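Alpha/beta hydrolase (Legionella pneumophila subsp. pneumophila str. Philadelphia 1, PDB 4EZI) is of unknown function but has the alpha/beta hydrolase fold and may hydrolyse ester bonds, possibly as a triacylglycerol lipase. Local coordinates at residues A[44-49]-A[145-150]; A[252-257]-A[266-271]; A[310-315]-A[327-332]. All blocks are in the same frame, centred on the assembly; numbering follows the deposited sequence. Where two conformers were deposited one is given.

Contact 1: residues A[44-49]-A[145-150]; sequences YKINYK and LFAAKE
I46 and Y48 of strand 41-51 meet A147 of helix 134-154, with A148 at the margin. The contact is buried, and its side-chain pairs are all apolar. The short segment axes pass 8.6 Å apart, and their N-to-C directions differ by 122°. The strand therefore runs partly against the helix. K45 lies before the contact, and its NZ forms a salt bridge with D123.

I46 follows and aims its side chain at the helix. CG1 lies between the backbone N and the carbonyl carbon (chi1 74°). The next bond is extended, so CD1 becomes the leading atom. I46 CD1 reaches A147 CB at 3.8 Å. It also lies 3.9 Å from A148 N, so the methyl rests partly on the helix backbone. The small side chain of A147 leaves the helix surface low here, consistent with the close approach.

N47 points away from the helix. Strand 41-51 belongs to the antiparallel part of the alpha/beta hydrolase sheet, between strands 8-17 and 57-67. Helix 134-154 packs against this part and then leads toward strand 162-168, the strand that runs into the probable nucleophile elbow.

Y48 points back toward the helix. Its CB does the touching, 3.5 Å from A147 CB. The first ring carbon, Y48 CG, is 4.1 Å from the same methyl. A147 CB approaches the ring obliquely. The same methyl thus touches both strand residues. The ring continues past A147 toward earlier turns of the helix, where Y48 OH makes a weak hydrogen bond to S140 O.

Contact 2: residues A[252-257]-A[266-271]; sequences PELMDG and QALPQD
L254 and L268 share one rotamer. In both, CG is anti to the carbonyl carbon and sits beside the backbone N (chi1 -64° in L254, -68° in L268), and CD1 extends away from CA. The two side chains reach toward each other tip to tip, but with different branches. L254 uses its extended methyl, CD1. L268 answers with its other methyl, CD2. L254 CD1 to L268 CD2 is 3.8 Å. L268 CG is close as well, 3.9 Å from L254 CD1, so the methyl of L254 rests against the branch point and not just the tip.

A267 adds a second apolar surface. Its CB lies 3.9 Å from L254 CD1 and 3.9 Å from L254 CD2. The forked end of L254 therefore straddles this methyl. All the contacts across the two segments are van der Waals contacts between aliphatic groups. L254 and L268 are buried, while A267 is partly exposed.

L254 is the last residue of helix 247-254, and A267 is the last of helix 261-267. L268 has left helical geometry, and its side chain points toward L254. Just past the first helix, D256 OD1 accepts from Y258 N, an Asx turn, and also bonds H259 ND1. L268 also packs on Y247 and I251 of helix 247-254, and M255 packs on helix 218-233.

The contact joins the ends of two successive short helices. They lie in the long, mostly helical insertion between strands 193-197 and 310-314, consistent with the cap or lid of an alpha/beta hydrolase.

Contact 3: residues A[310-315]-A[327-332]; sequences LLLVGT and EMAYHS
L312 reaches from strand 310-314 to A329 and Y330 of helix 323-334 with a single methyl, CD1. The side chain turns CG beside the backbone N, anti to the carbonyl carbon (chi1 -49°). CD1 then extends straight out from CA (chi2 -175°), which carries it to the helix surface.

L312 CD1 lies 3.6 Å from Y330 N and 3.8 Å from Y330 CA. Its nearest neighbours are thus helix backbone atoms. It is 3.9 Å from A329 CB and 4.1 Å from Y330 CB. The methyl therefore sits where the side chains of two consecutive helix residues leave the backbone.

In Y330, CG is anti to the backbone N (chi1 169°), and within these segments the tyrosine meets L312 through its backbone and CB. Next along the helix, the H331 ring lies beside the tyrosine ring: H331 CE1 is at the edge of that ring, in its plane. Y330 CD2 in turn stands 3.7 Å above the plane of the H331 ring, offset toward its rim.

P196 of strand 193-197 also touches L312, and Y201 touches both L312 and A329. The Y330 side chain packs on V340 and I342 of strand 340-344. The contact thus ties the first strand of the beta-alpha-beta unit 310-314, 323-334, 340-344 to its crossover helix.

The three contacts follow one another along the chain and do not touch. Contacts 1 and 3 reach one sheet on opposite sides of the chain's centre, with centres about 30 Å apart. Contact 1 belongs to the antiparallel part, contact 3 to the parallel part near the other edge. Contact 2 lies in the helical insertion, its centre about 32 Å from that of contact 1 and about 31 Å from that of contact 3. S169, H351 and D318 form a probable Ser-His-Asp triad. D318, the likely acid, comes three residues after segment 310-315, so contact 3 lies on the strand leading to it. Bound PEG is about 12 Å from the L268 side chain and about 14 Å from that of A329.

Contact 1: residues A[44-49]-A[145-150]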
loop_
_atom_site.group_PDB
_atom_site.type_symbol
_atom_site.label_atom_id
_atom_site.label_comp_id
_atom_site.label_asym_id
_atom_site.label_seq_id
_atom_site.Cartn_x
_atom_site.Cartn_y
_atom_site.Cartn_z
ATOM N N TYR A 44 -19.174 2.319 -2.355
ATOM C CA TYR A 44 -19.325 1.442 -3.505
ATOM C C TYR A 44 -18.154 0.488 -3.558
ATOM O O TYR A 44 -16.997 0.899 -3.368
ATOM C CB TYR A 44 -19.340 2.237 -4.803
ATOM C CG TYR A 44 -20.575 3.091 -4.975
ATOM C CD1 TYR A 44 -21.752 2.542 -5.455
ATOM C CD2 TYR A 44 -20.559 4.436 -4.666
ATOM C CE1 TYR A 44 -22.893 3.310 -5.634
ATOM C CE2 TYR A 44 -21.720 5.217 -4.813
ATOM C CZ TYR A 44 -22.876 4.627 -5.282
ATOM O OH TYR A 44 -24.012 5.395 -5.442
ATOM N N LYS A 45 -18.434 -0.780 -3.854
ATOM C CA LYS A 45 -17.393 -1.718 -4.278
ATOM C C LYS A 45 -17.406 -1.767 -5.795
ATOM O O LYS A 45 -18.485 -1.939 -6.403
ATOM C CB LYS A 45 -17.646 -3.125 -3.693
ATOM C CG LYS A 45 -16.753 -4.210 -4.283
ATOM C CD LYS A 45 -16.796 -5.506 -3.447
ATOM C CE LYS A 45 -18.032 -6.281 -3.631
ATOM N NZ LYS A 45 -17.980 -6.801 -4.977
ATOM N N ILE A 46 -16.234 -1.594 -6.401
ATOM C CA ILE A 46 -16.137 -1.604 -7.842
ATOM C C ILE A 46 -15.235 -2.733 -8.321
ATOM O O ILE A 46 -14.354 -3.197 -7.611
ATOM C CB ILE A 46 -15.664 -0.233 -8.414
ATOM C CG1 ILE A 46 -14.165 0.044 -8.180
ATOM C CG2 ILE A 46 -16.492 0.929 -7.855
ATOM C CD1 ILE A 46 -13.692 1.361 -8.871
ATOM N N ASN A 47 -15.472 -3.119 -9.570
ATOM C CA ASN A 47 -14.613 -4.013 -10.312
ATOM C C ASN A 47 -14.138 -3.308 -11.568
ATOM O O ASN A 47 -14.918 -2.564 -12.204
ATOM C CB ASN A 47 -15.332 -5.310 -10.644
ATOM C CG ASN A 47 -15.963 -5.935 -9.436
ATOM O OD1 ASN A 47 -17.134 -5.692 -9.126
ATOM N ND2 ASN A 47 -15.191 -6.750 -8.730
ATOM N N TYR A 48 -12.881 -3.522 -11.928
ATOM C CA TYR A 48 -12.264 -2.770 -13.004
ATOM C C TYR A 48 -11.223 -3.605 -13.732
ATOM O O TYR A 48 -10.644 -4.558 -13.196
ATOM C CB TYR A 48 -11.657 -1.466 -12.459
ATOM C CG TYR A 48 -10.471 -1.678 -11.547
ATOM C CD1 TYR A 48 -10.640 -1.986 -10.195
ATOM C CD2 TYR A 48 -9.161 -1.614 -12.043
ATOM C CE1 TYR A 48 -9.562 -2.179 -9.368
ATOM C CE2 TYR A 48 -8.077 -1.825 -11.215
ATOM C CZ TYR A 48 -8.268 -2.074 -9.870
ATOM O OH TYR A 48 -7.198 -2.286 -9.025
ATOM N N LYS A 49 -10.953 -3.196 -14.964
ATOM C CA LYS A 49 -9.969 -3.854 -15.835
ATOM C C LYS A 49 -8.555 -3.399 -15.527
ATOM O O LYS A 49 -8.279 -2.206 -15.429
ATOM C CB LYS A 49 -10.237 -3.516 -17.302
ATOM C CG LYS A 49 -11.559 -3.979 -17.803
ATOM C CD LYS A 49 -11.737 -3.591 -19.276
ATOM C CE LYS A 49 -13.026 -4.157 -19.815
ATOM N NZ LYS A 49 -13.180 -3.778 -21.250
ATOM N N LEU A 145 -7.862 4.010 -9.716
ATOM C CA LEU A 145 -8.117 5.440 -9.670
ATOM C C LEU A 145 -8.937 5.868 -10.874
ATOM O O LEU A 145 -9.936 6.594 -10.736
ATOM C CB LEU A 145 -6.795 6.209 -9.576
ATOM C CG LEU A 145 -6.909 7.732 -9.686
ATOM C CD1 LEU A 145 -7.748 8.329 -8.557
ATOM C CD2 LEU A 145 -5.491 8.331 -9.755
ATOM N N PHE A 146 -8.537 5.434 -12.063
ATOM C CA PHE A 146 -9.276 5.805 -13.270
ATOM C C PHE A 146 -10.705 5.277 -13.222
ATOM O O PHE A 146 -11.654 5.971 -13.600
ATOM C CB PHE A 146 -8.573 5.307 -14.530
ATOM C CG PHE A 146 -7.245 5.963 -14.793
ATOM C CD1 PHE A 146 -6.963 7.230 -14.329
ATOM C CD2 PHE A 146 -6.280 5.308 -15.522
ATOM C CE1 PHE A 146 -5.730 7.820 -14.588
ATOM C CE2 PHE A 146 -5.067 5.892 -15.792
ATOM C CZ PHE A 146 -4.789 7.139 -15.330
ATOM N N ALA A 147 -10.863 4.033 -12.780
ATOM C CA ALA A 147 -12.211 3.449 -12.657
ATOM C C ALA A 147 -13.067 4.216 -11.657
ATOM O O ALA A 147 -14.269 4.396 -11.900
ATOM C CB ALA A 147 -12.098 1.964 -12.268
ATOM N N ALA A 148 -12.463 4.674 -10.571
ATOM C CA ALA A 148 -13.184 5.452 -9.591
ATOM C C ALA A 148 -13.640 6.794 -10.148
ATOM O O ALA A 148 -14.745 7.263 -9.868
ATOM C CB ALA A 148 -12.335 5.664 -8.351
ATOM N N LYS A 149 -12.802 7.407 -10.975
ATOM C CA LYS A 149 -13.188 8.639 -11.634
ATOM C C LYS A 149 -14.325 8.407 -12.612
ATOM O O LYS A 149 -15.200 9.264 -12.769
ATOM C CB LYS A 149 -11.986 9.299 -12.294
ATOM C CG LYS A 149 -11.001 9.852 -11.236
ATOM C CD LYS A 149 -9.775 10.522 -11.773
ATOM C CE LYS A 149 -10.093 11.961 -12.158
ATOM N NZ LYS A 149 -8.876 12.689 -12.569
ATOM N N GLU A 150 -14.296 7.275 -13.301
ATOM C CA GLU A 150 -15.443 6.914 -14.143
ATOM C C GLU A 150 -16.738 6.797 -13.343
ATOM O O GLU A 150 -17.809 7.253 -13.781
ATOM C CB GLU A 150 -15.204 5.607 -14.906
ATOM C CG GLU A 150 -14.073 5.660 -15.927
ATOM C CD GLU A 150 -13.721 4.306 -16.516
ATOM O OE1 GLU A 150 -14.606 3.439 -16.614
ATOM O OE2 GLU A 150 -12.538 4.101 -16.898
#

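Contact 2: residues A[252-257]-A[266-271]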
loop_
_atom_site.group_PDB
_atom_site.type_symbol
_atom_site.label_atom_id
_atom_site.label_comp_id
_atom_site.label_asym_id
_atom_site.label_seq_id
_atom_site.Cartn_x
_atom_site.Cartn_y
_atom_site.Cartn_z
ATOM N N PRO A 252 2.811 -22.575 0.888
ATOM C CA PRO A 252 1.675 -22.473 -0.057
ATOM C C PRO A 252 0.302 -22.625 0.580
ATOM O O PRO A 252 -0.637 -21.928 0.191
ATOM C CB PRO A 252 1.956 -23.591 -1.068
ATOM C CG PRO A 252 3.450 -23.719 -1.058
ATOM C CD PRO A 252 3.882 -23.448 0.370
ATOM N N GLU A 253 0.190 -23.486 1.586
ATOM C CA GLU A 253 -1.056 -23.638 2.334
ATOM C C GLU A 253 -1.390 -22.368 3.134
ATOM O O GLU A 253 -2.506 -21.830 3.080
ATOM C CB GLU A 253 -1.009 -24.791 3.355
ATOM C CG GLU A 253 -0.550 -26.188 2.934
ATOM C CD GLU A 253 -0.197 -27.047 4.171
ATOM O OE1 GLU A 253 -0.895 -26.918 5.202
ATOM O OE2 GLU A 253 0.774 -27.839 4.137
ATOM N N LEU A 254 -0.413 -21.871 3.877
ATOM C CA LEU A 254 -0.619 -20.684 4.702
ATOM C C LEU A 254 -0.998 -19.469 3.885
ATOM O O LEU A 254 -1.696 -18.584 4.396
ATOM C CB LEU A 254 0.626 -20.358 5.509
ATOM C CG LEU A 254 1.037 -21.399 6.550
ATOM C CD1 LEU A 254 2.401 -21.027 7.146
ATOM C CD2 LEU A 254 -0.020 -21.609 7.632
HETATM N N MSE A 255 -0.503 -19.409 2.640
HETATM C CA MSE A 255 -0.743 -18.269 1.781
HETATM C C MSE A 255 -1.930 -18.421 0.855
HETATM O O MSE A 255 -2.029 -17.692 -0.110
HETATM C CB MSE A 255 0.529 -17.909 0.977
HETATM C CG MSE A 255 1.761 -17.657 1.822
HETATM SE SE MSE A 255 1.609 -16.107 2.893
HETATM C CE MSE A 255 2.976 -16.548 4.250
ATOM N N ASP A 256 -2.873 -19.294 1.208
ATOM C CA ASP A 256 -4.019 -19.577 0.347
ATOM C C ASP A 256 -5.090 -18.496 0.366
ATOM O O ASP A 256 -6.033 -18.583 -0.410
ATOM C CB ASP A 256 -4.600 -20.957 0.672
ATOM C CG ASP A 256 -5.267 -21.041 2.042
ATOM O OD1 ASP A 256 -5.257 -20.072 2.830
ATOM O OD2 ASP A 256 -5.780 -22.164 2.362
ATOM N N GLY A 257 -4.964 -17.499 1.229
ATOM C CA GLY A 257 -5.924 -16.425 1.358
ATOM C C GLY A 257 -6.981 -16.637 2.426
ATOM O O GLY A 257 -7.809 -15.750 2.645
ATOM N N GLN A 266 1.975 -17.808 13.864
ATOM C CA GLN A 266 2.231 -18.900 14.802
ATOM C C GLN A 266 2.838 -20.142 14.136
ATOM O O GLN A 266 3.624 -20.861 14.766
ATOM C CB GLN A 266 0.940 -19.250 15.533
ATOM C CG GLN A 266 1.112 -20.165 16.739
ATOM C CD GLN A 266 2.090 -19.626 17.784
ATOM O OE1 GLN A 266 2.131 -18.427 18.066
ATOM N NE2 GLN A 266 2.884 -20.524 18.362
ATOM N N ALA A 267 2.508 -20.393 12.871
ATOM C CA ALA A 267 2.998 -21.570 12.134
ATOM C C ALA A 267 4.430 -21.426 11.658
ATOM O O ALA A 267 5.037 -22.423 11.304
ATOM C CB ALA A 267 2.091 -21.852 10.943
ATOM N N LEU A 268 4.950 -20.210 11.577
ATOM C CA LEU A 268 6.269 -19.966 11.022
ATOM C C LEU A 268 7.235 -19.613 12.143
ATOM O O LEU A 268 6.877 -18.921 13.107
ATOM C CB LEU A 268 6.193 -18.799 10.030
ATOM C CG LEU A 268 5.406 -19.112 8.750
ATOM C CD1 LEU A 268 5.299 -17.838 7.918
ATOM C CD2 LEU A 268 6.001 -20.279 7.945
ATOM N N PRO A 269 8.500 -20.006 11.991
ATOM C CA PRO A 269 9.488 -19.597 12.992
ATOM C C PRO A 269 9.732 -18.085 12.984
ATOM O O PRO A 269 9.549 -17.427 11.973
ATOM C CB PRO A 269 10.753 -20.338 12.562
ATOM C CG PRO A 269 10.600 -20.550 11.118
ATOM C CD PRO A 269 9.120 -20.711 10.857
ATOM N N GLN A 270 10.163 -17.563 14.115
ATOM C CA GLN A 270 10.495 -16.148 14.202
ATOM C C GLN A 270 11.781 -15.769 13.467
ATOM O O GLN A 270 11.889 -14.649 12.983
ATOM C CB GLN A 270 10.503 -15.683 15.650
ATOM C CG GLN A 270 9.071 -15.427 16.154
ATOM C CD GLN A 270 8.494 -14.102 15.645
ATOM O OE1 GLN A 270 9.009 -13.037 16.000
ATOM N NE2 GLN A 270 7.455 -14.164 14.770
ATOM N N ASP A 271 12.721 -16.711 13.364
ATOM C CA ASP A 271 13.964 -16.507 12.615
ATOM C C ASP A 271 13.762 -16.930 11.160
ATOM O O ASP A 271 13.613 -18.127 10.897
ATOM C CB ASP A 271 15.093 -17.330 13.237
ATOM C CG ASP A 271 16.422 -17.177 12.511
ATOM O OD1 ASP A 271 16.523 -16.448 11.497
ATOM O OD2 ASP A 271 17.424 -17.787 12.993
#

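Contact 3: residues A[310-315]-A[327-332]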
loop_
_atom_site.group_PDB
_atom_site.type_symbol
_atom_site.label_atom_id
_atom_site.label_comp_id
_atom_site.label_asym_id
_atom_site.label_seq_id
_atom_site.Cartn_x
_atom_site.Cartn_y
_atom_site.Cartn_z
ATOM N N LEU A 310 6.347 15.675 -1.623
ATOM C CA LEU A 310 6.563 14.305 -1.182
ATOM C C LEU A 310 7.029 14.271 0.267
ATOM O O LEU A 310 8.044 14.882 0.608
ATOM C CB LEU A 310 7.595 13.634 -2.090
ATOM C CG LEU A 310 8.043 12.219 -1.742
ATOM C CD1 LEU A 310 6.875 11.242 -1.841
ATOM C CD2 LEU A 310 9.195 11.805 -2.658
ATOM N N LEU A 311 6.302 13.505 1.080
ATOM C CA LEU A 311 6.620 13.310 2.482
ATOM C C LEU A 311 6.875 11.828 2.747
ATOM O O LEU A 311 5.969 11.042 2.591
ATOM C CB LEU A 311 5.477 13.785 3.389
ATOM C CG LEU A 311 5.636 13.478 4.876
ATOM C CD1 LEU A 311 6.824 14.185 5.468
ATOM C CD2 LEU A 311 4.373 13.771 5.679
ATOM N N LEU A 312 8.078 11.460 3.174
ATOM C CA LEU A 312 8.370 10.092 3.572
ATOM C C LEU A 312 8.210 10.060 5.086
ATOM O O LEU A 312 9.033 10.639 5.806
ATOM C CB LEU A 312 9.795 9.690 3.170
ATOM C CG LEU A 312 10.221 9.987 1.735
ATOM C CD1 LEU A 312 11.628 9.390 1.501
ATOM C CD2 LEU A 312 9.180 9.486 0.704
ATOM N N VAL A 313 7.145 9.436 5.576
ATOM C CA VAL A 313 6.821 9.485 6.996
ATOM C C VAL A 313 6.755 8.071 7.594
ATOM O O VAL A 313 6.082 7.195 7.058
ATOM C CB VAL A 313 5.539 10.321 7.252
ATOM C CG1 VAL A 313 4.358 9.890 6.349
ATOM C CG2 VAL A 313 5.172 10.306 8.722
ATOM N N GLY A 314 7.433 7.896 8.724
ATOM C CA GLY A 314 7.547 6.603 9.369
ATOM C C GLY A 314 7.932 6.758 10.815
ATOM O O GLY A 314 7.626 7.791 11.431
ATOM N N THR A 315 8.618 5.752 11.349
ATOM C CA THR A 315 9.029 5.729 12.733
ATOM C C THR A 315 10.430 5.140 12.852
ATOM O O THR A 315 10.714 4.065 12.315
ATOM C CB THR A 315 8.070 4.942 13.644
ATOM O OG1 THR A 315 8.660 4.847 14.954
ATOM C CG2 THR A 315 7.718 3.531 13.093
ATOM N N GLU A 327 15.736 7.160 4.983
ATOM C CA GLU A 327 16.750 8.217 4.965
ATOM C C GLU A 327 17.499 8.226 3.635
ATOM O O GLU A 327 17.710 9.276 3.010
ATOM C CB GLU A 327 17.697 8.061 6.152
ATOM C CG GLU A 327 17.019 8.348 7.467
ATOM C CD GLU A 327 17.841 8.024 8.696
ATOM O OE1 GLU A 327 18.555 6.991 8.677
ATOM O OE2 GLU A 327 17.712 8.771 9.696
HETATM N N MSE A 328 17.850 7.042 3.156
HETATM C CA MSE A 328 18.502 6.879 1.852
HETATM C C MSE A 328 17.610 7.400 0.725
HETATM O O MSE A 328 18.045 8.151 -0.151
HETATM C CB MSE A 328 18.807 5.400 1.630
HETATM C CG MSE A 328 19.258 5.058 0.229
HETATM SE SE MSE A 328 19.266 3.136 0.028
HETATM C CE MSE A 328 17.333 2.862 -0.067
ATOM N N ALA A 329 16.326 7.026 0.746
ATOM C CA ALA A 329 15.381 7.468 -0.283
ATOM C C ALA A 329 15.223 8.990 -0.248
ATOM O O ALA A 329 15.168 9.634 -1.302
ATOM C CB ALA A 329 14.031 6.789 -0.097
ATOM N N TYR A 330 15.143 9.549 0.952
ATOM C CA TYR A 330 15.021 11.008 1.118
ATOM C C TYR A 330 16.163 11.742 0.400
ATOM O O TYR A 330 15.931 12.641 -0.425
ATOM C CB TYR A 330 15.031 11.363 2.590
ATOM C CG TYR A 330 15.186 12.851 2.847
ATOM C CD1 TYR A 330 14.123 13.729 2.652
ATOM C CD2 TYR A 330 16.396 13.362 3.289
ATOM C CE1 TYR A 330 14.264 15.101 2.883
ATOM C CE2 TYR A 330 16.549 14.731 3.514
ATOM C CZ TYR A 330 15.492 15.598 3.309
ATOM O OH TYR A 330 15.651 16.964 3.556
ATOM N N HIS A 331 17.399 11.331 0.665
ATOM C CA HIS A 331 18.527 12.002 0.024
ATOM C C HIS A 331 18.507 11.800 -1.476
ATOM O O HIS A 331 18.863 12.704 -2.227
ATOM C CB HIS A 331 19.850 11.567 0.634
ATOM C CG HIS A 331 20.000 12.002 2.052
ATOM N ND1 HIS A 331 20.013 13.335 2.418
ATOM C CD2 HIS A 331 20.114 11.296 3.202
ATOM C CE1 HIS A 331 20.135 13.424 3.729
ATOM N NE2 HIS A 331 20.191 12.201 4.230
ATOM N N SER A 332 18.102 10.633 -1.931
ATOM C CA SER A 332 17.990 10.387 -3.353
ATOM C C SER A 332 16.964 11.309 -4.035
ATOM O O SER A 332 17.254 11.920 -5.062
ATOM C CB SER A 332 17.693 8.901 -3.601
ATOM O OG SER A 332 17.647 8.607 -4.981
#